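Local structure of peroxisomal fatty acid beta-oxidation multifunctional protein MFP2 (Arabidopsis thaliana, 2WTB) at residues A297-R310 with R464-D478. The protein hydrates long-chain enoyl-CoA and oxidises 3-hydroxyacyl-CoA with NAD in plant peroxisomal fatty acid beta-oxidation during seed germination. Residues are numbered along the deposited sequence; the frame is centred on the assembly and turned at random.
Sequences AKVPGVTDRGLVPR and RTNHTSAQVIVDLLD
The Asp475 carboxylate, on helix 470-482, takes hold of both the backbone N and the guanidinium of Arg310. Its OD1 accepts from Arg310 N at 2.7 Å in a straight bond (179°), while Gln471 NE2 reaches the same oxygen from the opposite face of the carboxylate. The other oxygen, OD2, takes a side-on salt bridge from Arg310 NE (2.7 Å) and NH2, both with OD2 near the guanidinium plane; a bend at chi3 (-75°) curls the arginine chain back to it. With alanine in place of this aspartate, Arg310 N and its guanidinium would probably both lose their acceptor here, and the Gln471 amide would keep only its Val308 bond of the two described. That amide donates from NE2 to Val308 O at 3.0 Å, almost linearly but from above the carbonyl plane, so the amide nitrogen of Gln471 ties loop to helix and braces Asp475. Beside this polar clasp, Pro309 lays its ring against Val474 CG1 and the Asp478 carboxylate. The tightly packed part is apolar: Val302, CG1 anti to the backbone N (chi1 165°), drives that methyl against Ile473 CG2 at 3.7 Å, crossing it at about a right angle, with Ala470 and Val474 alongside, and Thr303 CG2 meets Leu477 CD2 at 3.7 Å. Val299 CG1, over one face of the Arg464 guanidinium, borders it. The solvent side is looser: exposed Arg305 merely lays a guanidinium face over Ala470 CB, with NH1 3.6 Å away, and Leu307 CD1 touches the first helical turn at Gln471 N (3.7 Å). The linker between helix 281-294 and strand 315-318 thus runs along a helix that packs through Val472 and Leu476 on strand 445-450, while Leu477 reaches strand 486-491 as well as the loop, an alpha/beta layer of the Rossmann-type NAD-binding domain of 3-hydroxyacyl-CoA dehydrogenases.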
ATOM      1  N   ALA A 297       7.829   6.990  -7.990  1.00 58.46           N
ATOM      2  CA  ALA A 297       9.229   7.393  -7.941  1.00 56.63           C
ATOM      3  C   ALA A 297       9.743   7.795  -9.319  1.00 61.72           C
ATOM      4  O   ALA A 297      10.897   8.194  -9.470  1.00 61.99           O
ATOM      5  CB  ALA A 297      10.080   6.274  -7.363  1.00 47.45           C
ATOM      6  N   LYS A 298       8.881   7.687 -10.323  1.00 66.66           N
ATOM      7  CA  LYS A 298       9.250   8.065 -11.680  1.00 66.86           C
ATOM      8  C   LYS A 298       8.808   9.490 -11.995  1.00 64.17           C
ATOM      9  O   LYS A 298       7.657   9.726 -12.358  1.00 67.89           O
ATOM     10  CB  LYS A 298       8.659   7.082 -12.692  1.00 47.43           C
ATOM     11  CG  LYS A 298       8.891   7.473 -14.139  1.00 89.05           C
ATOM     12  CD  LYS A 298       8.670   6.294 -15.068  1.00 97.71           C
ATOM     13  CE  LYS A 298       9.630   5.159 -14.749  1.00101.67           C
ATOM     14  NZ  LYS A 298       9.446   3.999 -15.666  1.00105.54           N
ATOM     15  N   VAL A 299       9.731  10.435 -11.849  1.00 57.31           N
ATOM     16  CA  VAL A 299       9.446  11.841 -12.109  1.00 43.06           C
ATOM     17  C   VAL A 299      10.300  12.360 -13.262  1.00 58.69           C
ATOM     18  O   VAL A 299      11.493  12.620 -13.088  1.00 56.83           O
ATOM     19  CB  VAL A 299       9.710  12.702 -10.861  1.00 48.63           C
ATOM     20  CG1 VAL A 299       9.298  14.147 -11.110  1.00 42.25           C
ATOM     21  CG2 VAL A 299       8.977  12.129  -9.660  1.00 43.10           C
ATOM     22  N   PRO A 300       9.690  12.513 -14.447  1.00 57.51           N
ATOM     23  CA  PRO A 300      10.391  12.957 -15.657  1.00 59.32           C
ATOM     24  C   PRO A 300      11.117  14.279 -15.445  1.00 60.07           C
ATOM     25  O   PRO A 300      10.593  15.168 -14.769  1.00 55.22           O
ATOM     26  CB  PRO A 300       9.260  13.141 -16.671  1.00 42.91           C
ATOM     27  CG  PRO A 300       8.176  12.251 -16.189  1.00 46.27           C
ATOM     28  CD  PRO A 300       8.258  12.283 -14.695  1.00 43.84           C
ATOM     29  N   GLY A 301      12.311  14.398 -16.020  1.00 55.33           N
ATOM     30  CA  GLY A 301      13.116  15.598 -15.877  1.00 38.88           C
ATOM     31  C   GLY A 301      13.814  15.689 -14.533  1.00 53.59           C
ATOM     32  O   GLY A 301      14.434  16.703 -14.215  1.00 58.04           O
ATOM     33  N   VAL A 302      13.711  14.628 -13.739  1.00 44.16           N
ATOM     34  CA  VAL A 302      14.351  14.582 -12.431  1.00 47.24           C
ATOM     35  C   VAL A 302      15.039  13.240 -12.199  1.00 54.26           C
ATOM     36  O   VAL A 302      16.196  13.193 -11.779  1.00 55.29           O
ATOM     37  CB  VAL A 302      13.340  14.834 -11.294  1.00 48.40           C
ATOM     38  CG1 VAL A 302      13.924  14.421  -9.949  1.00 38.37           C
ATOM     39  CG2 VAL A 302      12.917  16.291 -11.272  1.00 45.23           C
ATOM     40  N   THR A 303      14.325  12.153 -12.477  1.00 45.93           N
ATOM     41  CA  THR A 303      14.848  10.814 -12.215  1.00 40.57           C
ATOM     42  C   THR A 303      15.297  10.086 -13.481  1.00 42.93           C
ATOM     43  O   THR A 303      15.638   8.904 -13.435  1.00 41.79           O
ATOM     44  CB  THR A 303      13.826   9.938 -11.470  1.00 47.98           C
ATOM     45  OG1 THR A 303      12.653   9.768 -12.279  1.00 42.61           O
ATOM     46  CG2 THR A 303      13.448  10.576 -10.144  1.00 53.20           C
ATOM     47  N   ASP A 304      15.298  10.793 -14.605  1.00 40.61           N
ATOM     48  CA  ASP A 304      15.746  10.213 -15.867  1.00 44.17           C
ATOM     49  C   ASP A 304      17.084  10.798 -16.326  1.00 44.48           C
ATOM     50  O   ASP A 304      17.497  10.582 -17.463  1.00 42.82           O
ATOM     51  CB  ASP A 304      14.687  10.421 -16.952  1.00 41.58           C
ATOM     52  CG  ASP A 304      14.202  11.860 -17.030  1.00 59.62           C
ATOM     53  OD1 ASP A 304      14.698  12.698 -16.244  1.00 64.50           O
ATOM     54  OD2 ASP A 304      13.323  12.156 -17.870  1.00 52.68           O
ATOM     55  N   ARG A 305      17.756  11.527 -15.436  1.00 55.35           N
ATOM     56  CA  ARG A 305      18.970  12.265 -15.788  1.00 53.32           C
ATOM     57  C   ARG A 305      20.254  11.459 -15.599  1.00 59.93           C
ATOM     58  O   ARG A 305      21.327  11.869 -16.047  1.00 64.99           O
ATOM     59  CB  ARG A 305      19.071  13.551 -14.966  1.00 48.77           C
ATOM     60  CG  ARG A 305      18.133  14.662 -15.393  1.00 50.48           C
ATOM     61  CD  ARG A 305      18.516  15.963 -14.708  1.00 48.45           C
ATOM     62  NE  ARG A 305      17.541  17.022 -14.939  1.00 60.88           N
ATOM     63  CZ  ARG A 305      17.560  18.195 -14.318  1.00 72.98           C
ATOM     64  NH1 ARG A 305      18.509  18.457 -13.428  1.00 63.29           N
ATOM     65  NH2 ARG A 305      16.632  19.105 -14.583  1.00 85.53           N
ATOM     66  N   GLY A 306      20.143  10.326 -14.922  1.00 58.09           N
ATOM     67  CA  GLY A 306      21.290   9.477 -14.672  1.00 39.15           C
ATOM     68  C   GLY A 306      21.906   9.733 -13.313  1.00 49.40           C
ATOM     69  O   GLY A 306      23.012   9.268 -13.027  1.00 42.88           O
ATOM     70  N   LEU A 307      21.195  10.476 -12.471  1.00 38.12           N
ATOM     71  CA  LEU A 307      21.674  10.750 -11.122  1.00 46.48           C
ATOM     72  C   LEU A 307      21.542   9.518 -10.232  1.00 51.46           C
ATOM     73  O   LEU A 307      20.847   8.562 -10.570  1.00 56.59           O
ATOM     74  CB  LEU A 307      20.936  11.942 -10.501  1.00 37.57           C
ATOM     75  CG  LEU A 307      20.926  13.236 -11.326  1.00 41.94           C
ATOM     76  CD1 LEU A 307      20.312  14.381 -10.536  1.00 41.03           C
ATOM     77  CD2 LEU A 307      22.326  13.594 -11.783  1.00 35.35           C
ATOM     78  N   VAL A 308      22.220   9.551  -9.095  1.00 52.63           N
ATOM     79  CA  VAL A 308      22.218   8.440  -8.160  1.00 49.49           C
ATOM     80  C   VAL A 308      22.101   8.994  -6.748  1.00 54.76           C
ATOM     81  O   VAL A 308      22.707  10.015  -6.425  1.00 57.48           O
ATOM     82  CB  VAL A 308      23.507   7.597  -8.292  1.00 59.25           C
ATOM     83  CG1 VAL A 308      23.686   6.684  -7.089  1.00 65.19           C
ATOM     84  CG2 VAL A 308      23.491   6.793  -9.587  1.00 49.51           C
ATOM     85  N   PRO A 309      21.305   8.330  -5.900  1.00 58.25           N
ATOM     86  CA  PRO A 309      21.099   8.820  -4.535  1.00 54.79           C
ATOM     87  C   PRO A 309      22.409   8.890  -3.760  1.00 53.13           C
ATOM     88  O   PRO A 309      23.219   7.967  -3.838  1.00 39.97           O
ATOM     89  CB  PRO A 309      20.186   7.756  -3.917  1.00 57.32           C
ATOM     90  CG  PRO A 309      19.537   7.080  -5.075  1.00 58.18           C
ATOM     91  CD  PRO A 309      20.552   7.094  -6.168  1.00 54.08           C
ATOM     92  N   ARG A 310      22.612   9.980  -3.027  1.00 47.62           N
ATOM     93  CA  ARG A 310      23.748  10.095  -2.125  1.00 51.28           C
ATOM     94  C   ARG A 310      23.483   9.310  -0.847  1.00 63.95           C
ATOM     95  O   ARG A 310      22.331   9.070  -0.479  1.00 68.28           O
ATOM     96  CB  ARG A 310      24.022  11.563  -1.784  1.00 54.41           C
ATOM     97  CG  ARG A 310      24.671  12.355  -2.905  1.00 61.86           C
ATOM     98  CD  ARG A 310      24.932  13.796  -2.489  1.00 74.59           C
ATOM     99  NE  ARG A 310      23.712  14.598  -2.471  1.00 87.18           N
ATOM    100  CZ  ARG A 310      23.658  15.872  -2.095  1.00 90.72           C
ATOM    101  NH1 ARG A 310      24.758  16.497  -1.697  1.00 90.29           N
ATOM    102  NH2 ARG A 310      22.503  16.521  -2.114  1.00 86.52           N
ATOM    103  N   ARG A 464       8.761  19.773  -4.079  1.00 44.35           N
ATOM    104  CA  ARG A 464       9.827  20.433  -4.822  1.00 47.50           C
ATOM    105  C   ARG A 464       9.430  21.871  -5.126  1.00 40.12           C
ATOM    106  O   ARG A 464       8.247  22.193  -5.193  1.00 46.07           O
ATOM    107  CB  ARG A 464      10.089  19.698  -6.139  1.00 40.15           C
ATOM    108  CG  ARG A 464       9.200  20.183  -7.271  1.00 49.31           C
ATOM    109  CD  ARG A 464       8.687  19.049  -8.140  1.00 53.77           C
ATOM    110  NE  ARG A 464       9.608  18.707  -9.215  1.00 61.98           N
ATOM    111  CZ  ARG A 464       9.222  18.223 -10.390  1.00 59.30           C
ATOM    112  NH1 ARG A 464       7.934  18.038 -10.637  1.00 37.99           N
ATOM    113  NH2 ARG A 464      10.121  17.933 -11.322  1.00 68.62           N
ATOM    114  N   THR A 465      10.419  22.736  -5.311  1.00 52.80           N
ATOM    115  CA  THR A 465      10.154  24.095  -5.758  1.00 48.24           C
ATOM    116  C   THR A 465      10.681  24.242  -7.174  1.00 48.81           C
ATOM    117  O   THR A 465      11.091  23.259  -7.789  1.00 52.92           O
ATOM    118  CB  THR A 465      10.832  25.139  -4.862  1.00 58.70           C
ATOM    119  OG1 THR A 465      10.693  24.759  -3.489  1.00 70.49           O
ATOM    120  CG2 THR A 465      10.192  26.496  -5.064  1.00 74.34           C
ATOM    121  N   ASN A 466      10.661  25.467  -7.689  1.00 53.59           N
ATOM    122  CA  ASN A 466      11.273  25.767  -8.975  1.00 52.05           C
ATOM    123  C   ASN A 466      12.788  25.696  -8.855  1.00 54.14           C
ATOM    124  O   ASN A 466      13.498  25.595  -9.855  1.00 57.39           O
ATOM    125  CB  ASN A 466      10.872  27.164  -9.447  1.00 59.75           C
ATOM    126  CG  ASN A 466       9.376  27.384  -9.416  1.00 69.04           C
ATOM    127  OD1 ASN A 466       8.899  28.408  -8.922  1.00 77.25           O
ATOM    128  ND2 ASN A 466       8.625  26.422  -9.942  1.00 61.47           N
ATOM    129  N   HIS A 467      13.275  25.745  -7.619  1.00 53.10           N
ATOM    130  CA  HIS A 467      14.708  25.815  -7.361  1.00 55.51           C
ATOM    131  C   HIS A 467      15.289  24.498  -6.849  1.00 56.73           C
ATOM    132  O   HIS A 467      16.473  24.222  -7.038  1.00 60.98           O
ATOM    133  CB  HIS A 467      15.009  26.947  -6.378  1.00 43.66           C
ATOM    134  CG  HIS A 467      14.412  28.260  -6.777  1.00 48.86           C
ATOM    135  ND1 HIS A 467      15.017  29.110  -7.679  1.00 53.21           N
ATOM    136  CD2 HIS A 467      13.260  28.867  -6.405  1.00 50.52           C
ATOM    137  CE1 HIS A 467      14.265  30.183  -7.842  1.00 57.36           C
ATOM    138  NE2 HIS A 467      13.194  30.062  -7.078  1.00 53.21           N
ATOM    139  N   THR A 468      14.460  23.689  -6.199  1.00 57.12           N
ATOM    140  CA  THR A 468      14.921  22.406  -5.686  1.00 54.43           C
ATOM    141  C   THR A 468      15.684  21.658  -6.768  1.00 48.11           C
ATOM    142  O   THR A 468      15.163  21.425  -7.859  1.00 46.90           O
ATOM    143  CB  THR A 468      13.753  21.528  -5.201  1.00 57.16           C
ATOM    144  OG1 THR A 468      13.027  22.216  -4.175  1.00 58.29           O
ATOM    145  CG2 THR A 468      14.277  20.212  -4.652  1.00 49.92           C
ATOM    146  N   SER A 469      16.924  21.291  -6.465  1.00 44.16           N
ATOM    147  CA  SER A 469      17.757  20.579  -7.423  1.00 52.00           C
ATOM    148  C   SER A 469      17.333  19.119  -7.554  1.00 50.96           C
ATOM    149  O   SER A 469      16.960  18.478  -6.571  1.00 47.47           O
ATOM    150  CB  SER A 469      19.229  20.659  -7.019  1.00 55.87           C
ATOM    151  OG  SER A 469      19.484  19.849  -5.887  1.00 61.36           O
ATOM    152  N   ALA A 470      17.394  18.600  -8.776  1.00 43.52           N
ATOM    153  CA  ALA A 470      17.016  17.219  -9.038  1.00 40.90           C
ATOM    154  C   ALA A 470      17.738  16.250  -8.111  1.00 48.03           C
ATOM    155  O   ALA A 470      17.145  15.283  -7.629  1.00 46.51           O
ATOM    156  CB  ALA A 470      17.288  16.863 -10.489  1.00 33.61           C
ATOM    157  N   GLN A 471      19.016  16.513  -7.861  1.00 46.74           N
ATOM    158  CA  GLN A 471      19.833  15.616  -7.048  1.00 50.57           C
ATOM    159  C   GLN A 471      19.327  15.514  -5.611  1.00 46.26           C
ATOM    160  O   GLN A 471      19.438  14.463  -4.984  1.00 50.97           O
ATOM    161  CB  GLN A 471      21.300  16.052  -7.063  1.00 45.06           C
ATOM    162  CG  GLN A 471      22.194  15.263  -6.117  1.00 35.04           C
ATOM    163  CD  GLN A 471      22.388  13.826  -6.553  1.00 47.10           C
ATOM    164  OE1 GLN A 471      22.770  13.552  -7.694  1.00 49.64           O
ATOM    165  NE2 GLN A 471      22.135  12.895  -5.642  1.00 47.63           N
ATOM    166  N   VAL A 472      18.776  16.607  -5.092  1.00 43.01           N
ATOM    167  CA  VAL A 472      18.205  16.597  -3.750  1.00 48.24           C
ATOM    168  C   VAL A 472      16.919  15.768  -3.721  1.00 62.28           C
ATOM    169  O   VAL A 472      16.664  15.025  -2.771  1.00 63.13           O
ATOM    170  CB  VAL A 472      17.927  18.023  -3.230  1.00 44.32           C
ATOM    171  CG1 VAL A 472      17.148  17.976  -1.921  1.00 50.82           C
ATOM    172  CG2 VAL A 472      19.231  18.776  -3.039  1.00 46.15           C
ATOM    173  N   ILE A 473      16.118  15.895  -4.773  1.00 51.63           N
ATOM    174  CA  ILE A 473      14.885  15.126  -4.889  1.00 43.30           C
ATOM    175  C   ILE A 473      15.189  13.635  -5.000  1.00 46.34           C
ATOM    176  O   ILE A 473      14.572  12.816  -4.322  1.00 44.39           O
ATOM    177  CB  ILE A 473      14.058  15.577  -6.103  1.00 39.61           C
ATOM    178  CG1 ILE A 473      13.499  16.982  -5.870  1.00 34.21           C
ATOM    179  CG2 ILE A 473      12.935  14.597  -6.373  1.00 38.18           C
ATOM    180  CD1 ILE A 473      12.835  17.585  -7.084  1.00 33.41           C
ATOM    181  N   VAL A 474      16.146  13.292  -5.855  1.00 45.29           N
ATOM    182  CA  VAL A 474      16.582  11.910  -6.000  1.00 35.52           C
ATOM    183  C   VAL A 474      17.077  11.360  -4.664  1.00 50.61           C
ATOM    184  O   VAL A 474      16.865  10.189  -4.349  1.00 59.01           O
ATOM    185  CB  VAL A 474      17.689  11.781  -7.067  1.00 35.22           C
ATOM    186  CG1 VAL A 474      18.499  10.505  -6.865  1.00 29.93           C
ATOM    187  CG2 VAL A 474      17.087  11.837  -8.466  1.00 31.83           C
ATOM    188  N   ASP A 475      17.727  12.213  -3.880  1.00 44.29           N
ATOM    189  CA  ASP A 475      18.208  11.820  -2.561  1.00 50.36           C
ATOM    190  C   ASP A 475      17.048  11.492  -1.631  1.00 55.88           C
ATOM    191  O   ASP A 475      16.971  10.400  -1.073  1.00 62.05           O
ATOM    192  CB  ASP A 475      19.067  12.928  -1.949  1.00 62.04           C
ATOM    193  CG  ASP A 475      20.432  13.037  -2.600  1.00 86.49           C
ATOM    194  OD1 ASP A 475      20.880  12.049  -3.218  1.00 92.73           O
ATOM    195  OD2 ASP A 475      21.060  14.111  -2.491  1.00 96.12           O
ATOM    196  N   LEU A 476      16.146  12.453  -1.474  1.00 70.02           N
ATOM    197  CA  LEU A 476      14.999  12.309  -0.587  1.00 60.79           C
ATOM    198  C   LEU A 476      14.097  11.170  -1.048  1.00 53.89           C
ATOM    199  O   LEU A 476      13.621  10.373  -0.243  1.00 48.12           O
ATOM    200  CB  LEU A 476      14.216  13.622  -0.542  1.00 50.46           C
ATOM    201  CG  LEU A 476      13.462  13.917   0.749  1.00 49.61           C
ATOM    202  CD1 LEU A 476      14.164  13.269   1.921  1.00 63.99           C
ATOM    203  CD2 LEU A 476      13.348  15.414   0.946  1.00 42.90           C
ATOM    204  N   LEU A 477      13.877  11.101  -2.356  1.00 54.51           N
ATOM    205  CA  LEU A 477      13.099  10.031  -2.963  1.00 49.29           C
ATOM    206  C   LEU A 477      13.612   8.673  -2.499  1.00 53.05           C
ATOM    207  O   LEU A 477      12.838   7.732  -2.315  1.00 59.48           O
ATOM    208  CB  LEU A 477      13.182  10.135  -4.487  1.00 45.29           C
ATOM    209  CG  LEU A 477      12.026   9.609  -5.336  1.00 56.81           C
ATOM    210  CD1 LEU A 477      10.685   9.980  -4.724  1.00 57.19           C
ATOM    211  CD2 LEU A 477      12.141  10.152  -6.752  1.00 56.82           C
ATOM    212  N   ASP A 478      14.923   8.581  -2.298  1.00 51.56           N
ATOM    213  CA  ASP A 478      15.555   7.330  -1.898  1.00 51.52           C
ATOM    214  C   ASP A 478      15.444   7.099  -0.396  1.00 56.04           C
ATOM    215  O   ASP A 478      15.281   5.963   0.054  1.00 53.03           O
ATOM    216  CB  ASP A 478      17.025   7.320  -2.311  1.00 52.03           C
ATOM    217  CG  ASP A 478      17.595   5.921  -2.382  1.00 60.11           C
ATOM    218  OD1 ASP A 478      17.039   5.097  -3.138  1.00 60.72           O
ATOM    219  OD2 ASP A 478      18.599   5.649  -1.688  1.00 62.08           O
TER